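Long-range contacts in putative decarboxylase involved in desferrioxamine biosynthesis (Erwinia amylovora, PDB 5O5C), which probably decarboxylates lysine with the help of pyridoxal 5'-phosphate, a step in building the siderophore desferrioxamine E: residues 405-410 / 485-490; 108-113 / 328-333; 157-162 / 342-347. All blocks are in the same frame, centred on the assembly; numbering follows the deposited sequence.

Contact 1. Residues 405-410 / 485-490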
ATOM      1  N   ASP B 405       4.193 -26.375   7.627  1.00 24.34           N
ATOM      2  CA  ASP B 405       4.915 -27.581   8.083  1.00 25.72           C
ATOM      3  C   ASP B 405       5.599 -28.385   7.031  1.00 23.37           C
ATOM      4  O   ASP B 405       6.779 -28.708   7.193  1.00 27.78           O
ATOM      5  CB  ASP B 405       3.999 -28.503   8.850  1.00 26.42           C
ATOM      6  CG  ASP B 405       3.577 -27.897  10.168  1.00 28.94           C
ATOM      7  OD1 ASP B 405       4.238 -26.933  10.606  1.00 25.95           O
ATOM      8  OD2 ASP B 405       2.591 -28.395  10.718  1.00 31.29           O
ATOM      9  N   ASP B 406       4.905 -28.735   5.972  1.00 23.33           N
ATOM     10  CA  ASP B 406       5.573 -29.374   4.828  1.00 26.74           C
ATOM     11  C   ASP B 406       6.767 -28.621   4.264  1.00 27.30           C
ATOM     12  O   ASP B 406       7.812 -29.240   3.996  1.00 27.92           O
ATOM     13  CB  ASP B 406       4.578 -29.770   3.737  1.00 26.36           C
ATOM     14  CG  ASP B 406       3.682 -30.867   4.185  1.00 24.29           C
ATOM     15  OD1 ASP B 406       3.878 -31.327   5.298  1.00 29.58           O
ATOM     16  OD2 ASP B 406       2.769 -31.278   3.488  1.00 29.03           O
ATOM     17  N   ILE B 407       6.653 -27.301   4.149  1.00 28.65           N
ATOM     18  CA  ILE B 407       7.810 -26.481   3.709  1.00 26.87           C
ATOM     19  C   ILE B 407       8.958 -26.504   4.757  1.00 24.73           C
ATOM     20  O   ILE B 407      10.117 -26.674   4.383  1.00 21.62           O
ATOM     21  CB  ILE B 407       7.430 -25.075   3.143  1.00 27.69           C
ATOM     22  CG1 ILE B 407       6.457 -24.320   4.003  1.00 29.50           C
ATOM     23  CG2 ILE B 407       6.753 -25.190   1.755  1.00 30.19           C
ATOM     24  CD1 ILE B 407       6.406 -22.825   3.775  1.00 30.71           C
ATOM     25  N   LEU B 408       8.646 -26.400   6.046  1.00 24.34           N
ATOM     26  CA  LEU B 408       9.683 -26.639   7.083  1.00 25.91           C
ATOM     27  C   LEU B 408      10.393 -28.020   6.967  1.00 25.38           C
ATOM     28  O   LEU B 408      11.594 -28.108   7.042  1.00 24.14           O
ATOM     29  CB  LEU B 408       9.105 -26.467   8.480  1.00 26.79           C
ATOM     30  CG  LEU B 408       8.546 -25.043   8.691  1.00 24.23           C
ATOM     31  CD1 LEU B 408       7.755 -24.953   9.954  1.00 24.55           C
ATOM     32  CD2 LEU B 408       9.654 -24.021   8.719  1.00 27.21           C
ATOM     33  N   ALA B 409       9.651 -29.092   6.752  1.00 29.58           N
ATOM     34  CA  ALA B 409      10.280 -30.428   6.624  1.00 29.95           C
ATOM     35  C   ALA B 409      11.067 -30.516   5.304  1.00 33.22           C
ATOM     36  O   ALA B 409      12.202 -31.044   5.262  1.00 33.71           O
ATOM     37  CB  ALA B 409       9.247 -31.510   6.713  1.00 29.85           C
ATOM     38  N   LEU B 410      10.532 -29.922   4.239  1.00 33.78           N
ATOM     39  CA  LEU B 410      11.280 -29.934   2.978  1.00 31.49           C
ATOM     40  C   LEU B 410      12.657 -29.264   3.127  1.00 29.06           C
ATOM     41  O   LEU B 410      13.595 -29.794   2.583  1.00 25.60           O
ATOM     42  CB  LEU B 410      10.495 -29.352   1.810  1.00 33.59           C
ATOM     43  CG  LEU B 410      11.135 -29.555   0.403  1.00 36.52           C
ATOM     44  CD1 LEU B 410      11.374 -31.006  -0.022  1.00 34.19           C
ATOM     45  CD2 LEU B 410      10.226 -28.950  -0.633  1.00 41.90           C
ATOM     46  N   LEU B 485       9.101 -21.924  -0.304  1.00 34.94           N
ATOM     47  CA  LEU B 485       7.720 -21.611   0.115  1.00 37.98           C
ATOM     48  C   LEU B 485       6.633 -22.360  -0.644  1.00 37.27           C
ATOM     49  O   LEU B 485       5.462 -22.126  -0.422  1.00 37.11           O
ATOM     50  CB  LEU B 485       7.436 -20.113   0.087  1.00 41.03           C
ATOM     51  CG  LEU B 485       8.144 -19.254   1.129  1.00 40.74           C
ATOM     52  CD1 LEU B 485       8.100 -17.802   0.677  1.00 47.31           C
ATOM     53  CD2 LEU B 485       7.575 -19.381   2.523  1.00 46.22           C
ATOM     54  N   ASN B 486       7.027 -23.314  -1.467  1.00 36.05           N
ATOM     55  CA  ASN B 486       6.094 -24.134  -2.208  1.00 37.70           C
ATOM     56  C   ASN B 486       6.015 -25.581  -1.621  1.00 33.36           C
ATOM     57  O   ASN B 486       6.965 -26.370  -1.719  1.00 30.53           O
ATOM     58  CB  ASN B 486       6.531 -24.130  -3.670  1.00 38.79           C
ATOM     59  CG  ASN B 486       5.407 -24.487  -4.609  1.00 38.75           C
ATOM     60  OD1 ASN B 486       4.479 -25.197  -4.239  1.00 40.14           O
ATOM     61  ND2 ASN B 486       5.486 -23.993  -5.831  1.00 43.80           N
ATOM     62  N   PRO B 487       4.878 -25.940  -1.025  1.00 32.93           N
ATOM     63  CA  PRO B 487       4.835 -27.293  -0.430  1.00 36.34           C
ATOM     64  C   PRO B 487       4.563 -28.449  -1.396  1.00 40.49           C
ATOM     65  O   PRO B 487       4.400 -29.574  -0.924  1.00 48.61           O
ATOM     66  CB  PRO B 487       3.749 -27.183   0.618  1.00 32.77           C
ATOM     67  CG  PRO B 487       2.894 -26.065   0.179  1.00 33.58           C
ATOM     68  CD  PRO B 487       3.658 -25.175  -0.751  1.00 31.67           C
ATOM     69  N   ASN B 488       4.515 -28.189  -2.713  1.00 42.37           N
ATOM     70  CA  ASN B 488       4.513 -29.250  -3.741  1.00 44.70           C
ATOM     71  C   ASN B 488       5.936 -29.568  -4.246  1.00 42.74           C
ATOM     72  O   ASN B 488       6.155 -30.591  -4.878  1.00 47.23           O
ATOM     73  CB  ASN B 488       3.622 -28.855  -4.942  1.00 45.75           C
ATOM     74  CG  ASN B 488       2.222 -28.456  -4.544  1.00 44.39           C
ATOM     75  OD1 ASN B 488       1.678 -27.497  -5.082  1.00 53.36           O
ATOM     76  ND2 ASN B 488       1.627 -29.176  -3.594  1.00 46.43           N
ATOM     77  N   THR B 489       6.895 -28.692  -3.952  1.00 42.32           N
ATOM     78  CA  THR B 489       8.311 -28.894  -4.265  1.00 36.99           C
ATOM     79  C   THR B 489       8.798 -30.149  -3.582  1.00 37.10           C
ATOM     80  O   THR B 489       8.569 -30.311  -2.388  1.00 35.09           O
ATOM     81  CB  THR B 489       9.133 -27.692  -3.759  1.00 38.68           C
ATOM     82  OG1 THR B 489       8.647 -26.507  -4.384  1.00 42.82           O
ATOM     83  CG2 THR B 489      10.677 -27.829  -3.993  1.00 36.95           C
ATOM     84  N   THR B 490       9.451 -31.031  -4.343  1.00 35.15           N
ATOM     85  CA  THR B 490       9.951 -32.298  -3.831  1.00 36.18           C
ATOM     86  C   THR B 490      11.475 -32.323  -3.634  1.00 35.72           C
ATOM     87  O   THR B 490      12.241 -31.424  -4.067  1.00 32.34           O
ATOM     88  CB  THR B 490       9.580 -33.490  -4.763  1.00 37.21           C
ATOM     89  OG1 THR B 490      10.143 -33.304  -6.069  1.00 35.42           O
ATOM     90  CG2 THR B 490       8.068 -33.628  -4.895  1.00 39.87           C
TER
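Ile-407 and Leu-410, one helical turn apart, carry the helix's share of this contact and press onto the loop 485-490. The two branches of Ile-407 divide the work. Its CG1 takes the crowded position between backbone N and carbonyl carbon (chi1 47°), which places CG2 against the peptide link joining Asn-486 to Pro-487, with CG2 3.4 Å from Pro-487 N. From the other branch, Ile-407 CD1 reaches Leu-485 CD2 at 3.8 Å, the two side chains crossing obliquely. Pro-487 completes this patch by laying its ring CB 3.8 Å from Ile-407 CG2, while its other neighbour, the CB of Asp-406, is looser. Leu-410, with CG anti to the backbone N (chi1 -170°), points both methyls at Thr-489 and Thr-490. Its CD2 packs on Thr-489 CB at 3.5 Å, and its CD1 lies 3.8 Å from Thr-490 C. Asn-486 to Thr-489 form a type I beta turn, with Thr-489 N hydrogen-bonded to Asn-486 O at 3.2 Å. Asp-406 OD2 is hydrogen-bonded to His-25 NE2 of the second subunit, and that histidine also packs on Pro-487. The contact thus sets helix 397-420 against the link from strand 477-483 to helix 491-510, whose N-cap is Thr-490.

Contact 2. Residues 108-113 / 328-333. With PLP (pyridoxal-5'-phosphate), chain H.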
ATOM      1  N   ALA B 108      13.808 -18.794  -4.688  1.00 28.83           N
ATOM      2  CA  ALA B 108      14.675 -17.612  -4.541  1.00 29.36           C
ATOM      3  C   ALA B 108      14.384 -16.734  -3.329  1.00 30.92           C
ATOM      4  O   ALA B 108      15.024 -16.935  -2.325  1.00 31.64           O
ATOM      5  CB  ALA B 108      14.698 -16.795  -5.805  1.00 30.19           C
ATOM      6  N   HIS B 109      13.483 -15.757  -3.443  1.00 31.70           N
ATOM      7  CA  HIS B 109      13.167 -14.784  -2.397  1.00 32.41           C
ATOM      8  C   HIS B 109      11.907 -15.242  -1.663  1.00 34.53           C
ATOM      9  O   HIS B 109      11.444 -16.382  -1.822  1.00 31.28           O
ATOM     10  CB  HIS B 109      12.917 -13.388  -3.011  1.00 33.84           C
ATOM     11  CG  HIS B 109      14.107 -12.794  -3.699  1.00 35.44           C
ATOM     12  ND1 HIS B 109      15.186 -12.287  -3.008  1.00 37.88           N
ATOM     13  CD2 HIS B 109      14.363 -12.566  -5.011  1.00 36.54           C
ATOM     14  CE1 HIS B 109      16.072 -11.806  -3.861  1.00 30.71           C
ATOM     15  NE2 HIS B 109      15.600 -11.971  -5.084  1.00 37.65           N
ATOM     16  N   LEU B 110      11.330 -14.338  -0.882  1.00 30.52           N
ATOM     17  CA  LEU B 110      10.127 -14.614  -0.111  1.00 28.95           C
ATOM     18  C   LEU B 110       8.823 -14.397  -0.866  1.00 28.87           C
ATOM     19  O   LEU B 110       7.885 -13.727  -0.347  1.00 29.60           O
ATOM     20  CB  LEU B 110      10.165 -13.806   1.178  1.00 27.07           C
ATOM     21  CG  LEU B 110      11.207 -14.339   2.175  1.00 25.39           C
ATOM     22  CD1 LEU B 110      11.506 -13.336   3.263  1.00 26.56           C
ATOM     23  CD2 LEU B 110      10.726 -15.604   2.830  1.00 28.28           C
ATOM     24  N   ASN B 111       8.761 -14.978  -2.076  1.00 25.31           N
ATOM     25  CA  ASN B 111       7.546 -14.991  -2.887  1.00 25.46           C
ATOM     26  C   ASN B 111       6.847 -16.318  -2.819  1.00 25.02           C
ATOM     27  O   ASN B 111       7.281 -17.290  -3.423  1.00 27.65           O
ATOM     28  CB  ASN B 111       7.844 -14.641  -4.330  1.00 25.54           C
ATOM     29  CG  ASN B 111       8.654 -13.410  -4.441  1.00 28.97           C
ATOM     30  OD1 ASN B 111       9.875 -13.478  -4.728  1.00 29.55           O
ATOM     31  ND2 ASN B 111       8.020 -12.260  -4.142  1.00 21.54           N
ATOM     32  N   CYS B 112       5.735 -16.360  -2.089  1.00 25.32           N
ATOM     33  CA  CYS B 112       5.002 -17.576  -1.903  1.00 23.97           C
ATOM     34  C   CYS B 112       4.090 -17.926  -3.103  1.00 25.16           C
ATOM     35  O   CYS B 112       3.520 -17.065  -3.740  1.00 21.57           O
ATOM     36  CB  CYS B 112       4.223 -17.499  -0.585  1.00 25.37           C
ATOM     37  SG  CYS B 112       3.105 -16.072  -0.452  1.00 27.56           S
ATOM     38  N   PRO B 113       3.882 -19.221  -3.361  1.00 25.56           N
ATOM     39  CA  PRO B 113       2.668 -19.493  -4.140  1.00 27.87           C
ATOM     40  C   PRO B 113       1.422 -19.027  -3.410  1.00 27.34           C
ATOM     41  O   PRO B 113       1.371 -18.963  -2.152  1.00 31.61           O
ATOM     42  CB  PRO B 113       2.632 -21.019  -4.300  1.00 28.69           C
ATOM     43  CG  PRO B 113       3.829 -21.551  -3.591  1.00 28.93           C
ATOM     44  CD  PRO B 113       4.512 -20.431  -2.841  1.00 28.29           C
ATOM     45  N   TYR B 328       1.168 -11.721   5.552  1.00 20.96           N
ATOM     46  CA  TYR B 328       0.378 -12.809   5.077  1.00 20.28           C
ATOM     47  C   TYR B 328       0.732 -13.100   3.650  1.00 19.76           C
ATOM     48  O   TYR B 328       0.534 -14.267   3.188  1.00 15.70           O
ATOM     49  CB  TYR B 328      -1.121 -12.565   5.176  1.00 19.64           C
ATOM     50  CG  TYR B 328      -1.615 -12.028   6.478  1.00 19.17           C
ATOM     51  CD1 TYR B 328      -1.866 -12.896   7.549  1.00 20.74           C
ATOM     52  CD2 TYR B 328      -1.850 -10.661   6.676  1.00 21.30           C
ATOM     53  CE1 TYR B 328      -2.353 -12.433   8.753  1.00 20.30           C
ATOM     54  CE2 TYR B 328      -2.336 -10.190   7.917  1.00 21.25           C
ATOM     55  CZ  TYR B 328      -2.562 -11.098   8.964  1.00 20.43           C
ATOM     56  OH  TYR B 328      -3.044 -10.691  10.233  1.00 20.99           O
ATOM     57  N   HIS B 329       1.227 -12.056   2.961  1.00 19.61           N
ATOM     58  CA  HIS B 329       1.728 -12.183   1.602  1.00 21.42           C
ATOM     59  C   HIS B 329       3.155 -12.802   1.406  1.00 23.13           C
ATOM     60  O   HIS B 329       3.595 -12.882   0.257  1.00 19.72           O
ATOM     61  CB  HIS B 329       1.581 -10.864   0.826  1.00 21.00           C
ATOM     62  CG  HIS B 329       2.502  -9.769   1.253  1.00 22.40           C
ATOM     63  ND1 HIS B 329       2.072  -8.467   1.471  1.00 22.16           N
ATOM     64  CD2 HIS B 329       3.838  -9.762   1.472  1.00 22.48           C
ATOM     65  CE1 HIS B 329       3.098  -7.725   1.828  1.00 18.68           C
ATOM     66  NE2 HIS B 329       4.177  -8.475   1.820  1.00 22.75           N
ATOM     67  N   LYS B 330       3.873 -13.129   2.499  1.00 22.11           N
ATOM     68  CA  LYS B 330       5.006 -14.100   2.487  1.00 23.11           C
ATOM     69  C   LYS B 330       4.704 -15.528   3.004  1.00 22.90           C
ATOM     70  O   LYS B 330       5.091 -16.499   2.390  1.00 26.20           O
ATOM     71  CB  LYS B 330       6.142 -13.560   3.332  1.00 24.86           C
ATOM     72  CG  LYS B 330       6.644 -12.226   2.837  1.00 26.26           C
ATOM     73  CD  LYS B 330       7.765 -11.682   3.680  1.00 30.39           C
ATOM     74  CE  LYS B 330       8.535 -10.790   2.743  1.00 37.31           C
ATOM     75  NZ  LYS B 330       9.595 -10.170   3.497  1.00 36.13           N
ATOM     76  N   SER B 331       4.067 -15.652   4.155  1.00 22.62           N
ATOM     77  CA  SER B 331       3.937 -16.932   4.802  1.00 20.41           C
ATOM     78  C   SER B 331       2.557 -17.510   4.893  1.00 18.60           C
ATOM     79  O   SER B 331       2.447 -18.640   5.318  1.00 17.44           O
ATOM     80  CB  SER B 331       4.582 -16.893   6.197  1.00 22.06           C
ATOM     81  OG  SER B 331       5.870 -16.324   6.099  1.00 20.19           O
ATOM     82  N   PHE B 332       1.532 -16.768   4.489  1.00 18.29           N
ATOM     83  CA  PHE B 332       0.165 -17.278   4.420  1.00 18.50           C
ATOM     84  C   PHE B 332      -0.395 -17.449   3.017  1.00 19.83           C
ATOM     85  O   PHE B 332      -1.607 -17.548   2.866  1.00 19.74           O
ATOM     86  CB  PHE B 332      -0.766 -16.395   5.235  1.00 17.46           C
ATOM     87  CG  PHE B 332      -0.535 -16.481   6.704  1.00 19.48           C
ATOM     88  CD1 PHE B 332       0.574 -15.867   7.298  1.00 19.23           C
ATOM     89  CD2 PHE B 332      -1.427 -17.148   7.509  1.00 18.40           C
ATOM     90  CE1 PHE B 332       0.773 -15.960   8.646  1.00 19.10           C
ATOM     91  CE2 PHE B 332      -1.236 -17.218   8.847  1.00 19.61           C
ATOM     92  CZ  PHE B 332      -0.112 -16.664   9.416  1.00 18.87           C
ATOM     93  N   PHE B 333       0.460 -17.542   1.987  1.00 23.26           N
ATOM     94  CA  PHE B 333      -0.024 -17.821   0.572  1.00 21.27           C
ATOM     95  C   PHE B 333      -1.135 -16.864   0.064  1.00 20.35           C
ATOM     96  O   PHE B 333      -2.044 -17.254  -0.720  1.00 20.58           O
ATOM     97  CB  PHE B 333      -0.452 -19.278   0.473  1.00 22.68           C
ATOM     98  CG  PHE B 333       0.511 -20.214   1.136  1.00 25.23           C
ATOM     99  CD1 PHE B 333       1.654 -20.604   0.507  1.00 27.97           C
ATOM    100  CD2 PHE B 333       0.301 -20.635   2.439  1.00 28.47           C
ATOM    101  CE1 PHE B 333       2.593 -21.388   1.136  1.00 29.19           C
ATOM    102  CE2 PHE B 333       1.227 -21.436   3.074  1.00 30.62           C
ATOM    103  CZ  PHE B 333       2.380 -21.809   2.416  1.00 27.90           C
TER
HETATM  104  N1  PLP H 601      10.670  -7.664   7.742  1.00 35.64           N
HETATM  105  C2  PLP H 601      11.175  -8.864   7.389  1.00 36.73           C
HETATM  106  C2A PLP H 601      11.672  -9.820   8.431  1.00 35.63           C
HETATM  107  C3  PLP H 601      11.210  -9.224   5.964  1.00 37.96           C
HETATM  108  O3  PLP H 601      11.712 -10.431   5.540  1.00 41.45           O
HETATM  109  C4  PLP H 601      10.668  -8.214   5.023  1.00 37.02           C
HETATM  110  C4A PLP H 601      10.715  -8.428   3.561  1.00 39.68           C
HETATM  111  C5  PLP H 601      10.149  -6.944   5.534  1.00 36.93           C
HETATM  112  C6  PLP H 601      10.206  -6.729   6.897  1.00 36.16           C
HETATM  113  C5A PLP H 601       9.612  -5.908   4.572  1.00 37.44           C
HETATM  114  O4P PLP H 601       8.374  -6.477   4.115  1.00 39.86           O
HETATM  115  P   PLP H 601       7.449  -5.941   2.904  1.00 38.91           P
HETATM  116  O1P PLP H 601       8.209  -6.296   1.667  1.00 40.94           O
HETATM  117  O2P PLP H 601       6.198  -6.776   3.012  1.00 40.13           O
HETATM  118  O3P PLP H 601       7.202  -4.480   3.035  1.00 36.33           O
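A loop and a one-turn helix come closest at Cys-112 and Lys-330, their CA atoms 5.6 Å apart. Segment 108-113 bends in an inverse gamma turn centred on Leu-110 and then runs extended to Pro-113. Across from it, 328-331 is a single helical turn, which the chain leaves at Phe-332 before Phe-333 adopts left-handed angles (phi 53°). Cys-112 holds SG in the crowded position between its backbone N and carbonyl carbon, so that SG lies against the backbone carbonyls of the helix, 3.3 Å from His-329 O, while its CB lies equally near Lys-330 O. Phe-333 presents a ring edge to the loop, with Pro-113 O near the ring plane and 3.1 Å from CD1.

This is the cofactor site of a fold type I pyridoxal phosphate enzyme, where the short helix 328-331, bearing His-329 and Lys-330, follows directly on strand 323-327. The Lys-330 chain, extended beyond CG, crosses Leu-110 obliquely, its CE 3.8 Å from Leu-110 CB. Its NZ stops 2.1 Å from PLP C4A, too short for a non-bonded approach and consistent with the internal aldimine expected at this lysine, although no link is modelled. Leu-110 CD1 flanks that junction, 3.7 Å from PLP O3. His-329 NE2 donates a hydrogen bond to PLP O2P, which lies near the plane of the imidazole (2.9 Å, N-H...O angle 145°). Its ND1 is hydrogen-bonded to Cys-338 N, which fixes the ring's rotation, and Thr-380 of the second subunit both packs on it and hydrogen-bonds PLP.

Contact 3. Residues 157-162 / 342-347; sequences GLPAGA and FVRDKH
The guanidinium of Arg-344 carries the ring of Pro-159 over one face: Pro-159 CD stands 3.8 Å above the plane, displaced toward the rim, and the two side chains cross at about a right angle. Its NH1 makes weak hydrogen bonds to the carbonyl oxygens of Glu-319 and Ala-321. The ring of Phe-342 leads away from the loop toward Thr-152 and Leu-153 of helix 140-156. All this lies at one margin of the seven-stranded sheet of the fold type I large domain, where the loop after helix 140-156 enters outermost strand 163-167 beside antiparallel strand 339-343.

Arg-344 supplies the largest share of the contact with an extended chain: CG is anti to the backbone N (chi1 -175°), and the methylenes run straight on to NE. Along that rod CG comes 3.7 Å from Pro-159 CD, and NE the same distance from Pro-159 CG, so the proline covers both aliphatic stem and charged head. Leu-158 reaches in more loosely, its CD1 4.3 Å from Phe-342 CB. Pro-159 to Ala-162 make a type I beta turn that sets Ala-162 against strand 339-343, its CB 3.2 Å from Val-343 O. Just beyond, Val-343 pairs through its backbone with Asp-163. A single hydrogen bond joins the two segments, Lys-346 N to Gly-161 O, 3.1 Å long with an N-H...O angle of 159°, the donor lying in the plane of that carbonyl.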
ATOM      1  N   GLY B 157      -1.113 -14.142  20.890  1.00 23.96           N
ATOM      2  CA  GLY B 157      -1.262 -14.199  22.342  1.00 28.24           C
ATOM      3  C   GLY B 157      -1.151 -12.854  23.039  1.00 28.66           C
ATOM      4  O   GLY B 157      -0.980 -12.794  24.248  1.00 30.08           O
ATOM      5  N   LEU B 158      -1.242 -11.765  22.291  1.00 27.72           N
ATOM      6  CA  LEU B 158      -1.257 -10.439  22.921  1.00 28.49           C
ATOM      7  C   LEU B 158      -2.461 -10.259  23.892  1.00 28.21           C
ATOM      8  O   LEU B 158      -3.525 -10.830  23.692  1.00 29.63           O
ATOM      9  CB  LEU B 158      -1.219  -9.344  21.849  1.00 25.19           C
ATOM     10  CG  LEU B 158       0.110  -9.309  21.067  1.00 26.42           C
ATOM     11  CD1 LEU B 158       0.125  -8.278  19.956  1.00 25.03           C
ATOM     12  CD2 LEU B 158       1.339  -9.142  21.943  1.00 24.89           C
ATOM     13  N   PRO B 159      -2.297  -9.449  24.944  1.00 34.65           N
ATOM     14  CA  PRO B 159      -3.367  -9.387  25.945  1.00 33.85           C
ATOM     15  C   PRO B 159      -4.611  -8.626  25.467  1.00 33.33           C
ATOM     16  O   PRO B 159      -4.644  -8.068  24.330  1.00 29.62           O
ATOM     17  CB  PRO B 159      -2.693  -8.660  27.116  1.00 36.22           C
ATOM     18  CG  PRO B 159      -1.718  -7.740  26.463  1.00 38.50           C
ATOM     19  CD  PRO B 159      -1.299  -8.381  25.153  1.00 36.00           C
ATOM     20  N   ALA B 160      -5.587  -8.567  26.372  1.00 31.63           N
ATOM     21  CA  ALA B 160      -6.919  -8.038  26.132  1.00 33.59           C
ATOM     22  C   ALA B 160      -7.012  -6.741  25.317  1.00 37.98           C
ATOM     23  O   ALA B 160      -7.564  -6.775  24.213  1.00 47.57           O
ATOM     24  CB  ALA B 160      -7.653  -7.906  27.435  1.00 36.00           C
ATOM     25  N   GLY B 161      -6.451  -5.625  25.775  1.00 29.99           N
ATOM     26  CA  GLY B 161      -6.608  -4.341  25.014  1.00 27.02           C
ATOM     27  C   GLY B 161      -5.764  -4.100  23.755  1.00 25.55           C
ATOM     28  O   GLY B 161      -5.485  -2.928  23.369  1.00 25.74           O
ATOM     29  N   ALA B 162      -5.330  -5.179  23.118  1.00 23.73           N
ATOM     30  CA  ALA B 162      -4.558  -5.118  21.886  1.00 25.44           C
ATOM     31  C   ALA B 162      -5.396  -4.868  20.646  1.00 23.93           C
ATOM     32  O   ALA B 162      -6.633  -5.114  20.618  1.00 22.04           O
ATOM     33  CB  ALA B 162      -3.729  -6.373  21.722  1.00 25.61           C
ATOM     34  N   PHE B 342       0.484  -4.947  14.476  1.00 19.94           N
ATOM     35  CA  PHE B 342      -0.204  -5.200  15.716  1.00 18.43           C
ATOM     36  C   PHE B 342       0.451  -4.489  16.874  1.00 19.90           C
ATOM     37  O   PHE B 342       1.659  -4.484  16.946  1.00 17.86           O
ATOM     38  CB  PHE B 342      -0.246  -6.678  16.001  1.00 18.20           C
ATOM     39  CG  PHE B 342      -1.012  -7.426  14.987  1.00 17.74           C
ATOM     40  CD1 PHE B 342      -0.408  -7.823  13.822  1.00 16.01           C
ATOM     41  CD2 PHE B 342      -2.366  -7.643  15.152  1.00 17.91           C
ATOM     42  CE1 PHE B 342      -1.111  -8.450  12.859  1.00 17.29           C
ATOM     43  CE2 PHE B 342      -3.087  -8.252  14.163  1.00 17.55           C
ATOM     44  CZ  PHE B 342      -2.466  -8.655  13.013  1.00 17.27           C
ATOM     45  N   VAL B 343      -0.372  -3.949  17.786  1.00 20.77           N
ATOM     46  CA  VAL B 343       0.095  -3.344  19.046  1.00 21.92           C
ATOM     47  C   VAL B 343      -0.442  -4.046  20.331  1.00 21.75           C
ATOM     48  O   VAL B 343      -1.537  -4.560  20.351  1.00 21.03           O
ATOM     49  CB  VAL B 343      -0.246  -1.873  19.117  1.00 23.03           C
ATOM     50  CG1 VAL B 343       0.610  -1.087  18.129  1.00 25.40           C
ATOM     51  CG2 VAL B 343      -1.731  -1.601  18.911  1.00 24.66           C
ATOM     52  N   ARG B 344       0.344  -4.039  21.392  1.00 21.38           N
ATOM     53  CA  ARG B 344      -0.064  -4.624  22.655  1.00 22.59           C
ATOM     54  C   ARG B 344      -1.198  -3.764  23.274  1.00 23.75           C
ATOM     55  O   ARG B 344      -2.146  -4.296  23.785  1.00 27.70           O
ATOM     56  CB  ARG B 344       1.136  -4.671  23.587  1.00 24.87           C
ATOM     57  CG  ARG B 344       0.891  -5.354  24.891  1.00 29.06           C
ATOM     58  CD  ARG B 344       2.150  -5.491  25.748  1.00 27.92           C
ATOM     59  NE  ARG B 344       1.812  -6.506  26.712  1.00 28.50           N
ATOM     60  CZ  ARG B 344       2.312  -7.726  26.797  1.00 34.24           C
ATOM     61  NH1 ARG B 344       3.227  -8.139  25.957  1.00 45.01           N
ATOM     62  NH2 ARG B 344       1.868  -8.565  27.709  1.00 34.24           N
ATOM     63  N   ASP B 345      -1.067  -2.446  23.149  1.00 24.06           N
ATOM     64  CA  ASP B 345      -1.939  -1.448  23.729  1.00 25.47           C
ATOM     65  C   ASP B 345      -2.422  -0.442  22.691  1.00 22.90           C
ATOM     66  O   ASP B 345      -1.675   0.427  22.249  1.00 26.38           O
ATOM     67  CB  ASP B 345      -1.208  -0.713  24.848  1.00 27.18           C
ATOM     68  CG  ASP B 345      -2.106   0.342  25.548  1.00 29.80           C
ATOM     69  OD1 ASP B 345      -3.354   0.191  25.530  1.00 31.79           O
ATOM     70  OD2 ASP B 345      -1.545   1.336  26.064  1.00 31.05           O
ATOM     71  N   LYS B 346      -3.706  -0.541  22.371  1.00 24.28           N
ATOM     72  CA  LYS B 346      -4.335   0.212  21.303  1.00 28.33           C
ATOM     73  C   LYS B 346      -4.228   1.703  21.473  1.00 25.80           C
ATOM     74  O   LYS B 346      -4.270   2.425  20.496  1.00 28.15           O
ATOM     75  CB  LYS B 346      -5.819  -0.191  21.113  1.00 32.88           C
ATOM     76  CG  LYS B 346      -6.743   0.122  22.291  1.00 37.28           C
ATOM     77  CD  LYS B 346      -8.214   0.096  21.886  1.00 44.60           C
ATOM     78  CE  LYS B 346      -9.062   0.821  22.934  1.00 50.50           C
ATOM     79  NZ  LYS B 346     -10.528   0.575  22.800  1.00 54.14           N
ATOM     80  N   HIS B 347      -4.053   2.169  22.699  1.00 24.95           N
ATOM     81  CA  HIS B 347      -3.854   3.589  22.940  1.00 27.46           C
ATOM     82  C   HIS B 347      -2.635   4.164  22.255  1.00 25.23           C
ATOM     83  O   HIS B 347      -2.629   5.368  22.033  1.00 25.11           O
ATOM     84  CB  HIS B 347      -3.858   3.949  24.438  1.00 27.80           C
ATOM     85  CG  HIS B 347      -5.171   3.651  25.112  1.00 34.43           C
ATOM     86  ND1 HIS B 347      -6.301   4.425  24.929  1.00 36.87           N
ATOM     87  CD2 HIS B 347      -5.534   2.656  25.958  1.00 33.41           C
ATOM     88  CE1 HIS B 347      -7.304   3.917  25.622  1.00 35.37           C
ATOM     89  NE2 HIS B 347      -6.860   2.850  26.268  1.00 39.05           N
TER

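In the fold
Contacts 1 and 2 adjoin, their centres 12 Å apart. Leu-485 bridges them, its O 3.1 Å from Pro-113 CD and its CD1 3.7 Å from Lys-330 O. Contact 2 holds the cofactor directly, whereas in contact 1 the side chain of Leu-485 stays about 10 Å from PLP. Both border the second subunit. Contact 3 belongs to the far margin of the large-domain sheet, its centre 26 Å from that of contact 2, yet Tyr-328 OH touches Phe-342 CZ at 3.5 Å; helix 328-331 and strand 339-343, which bear them, also follow each other in the chain. Contacts 1 and 3 remain separate, about 17 Å between nearest atoms.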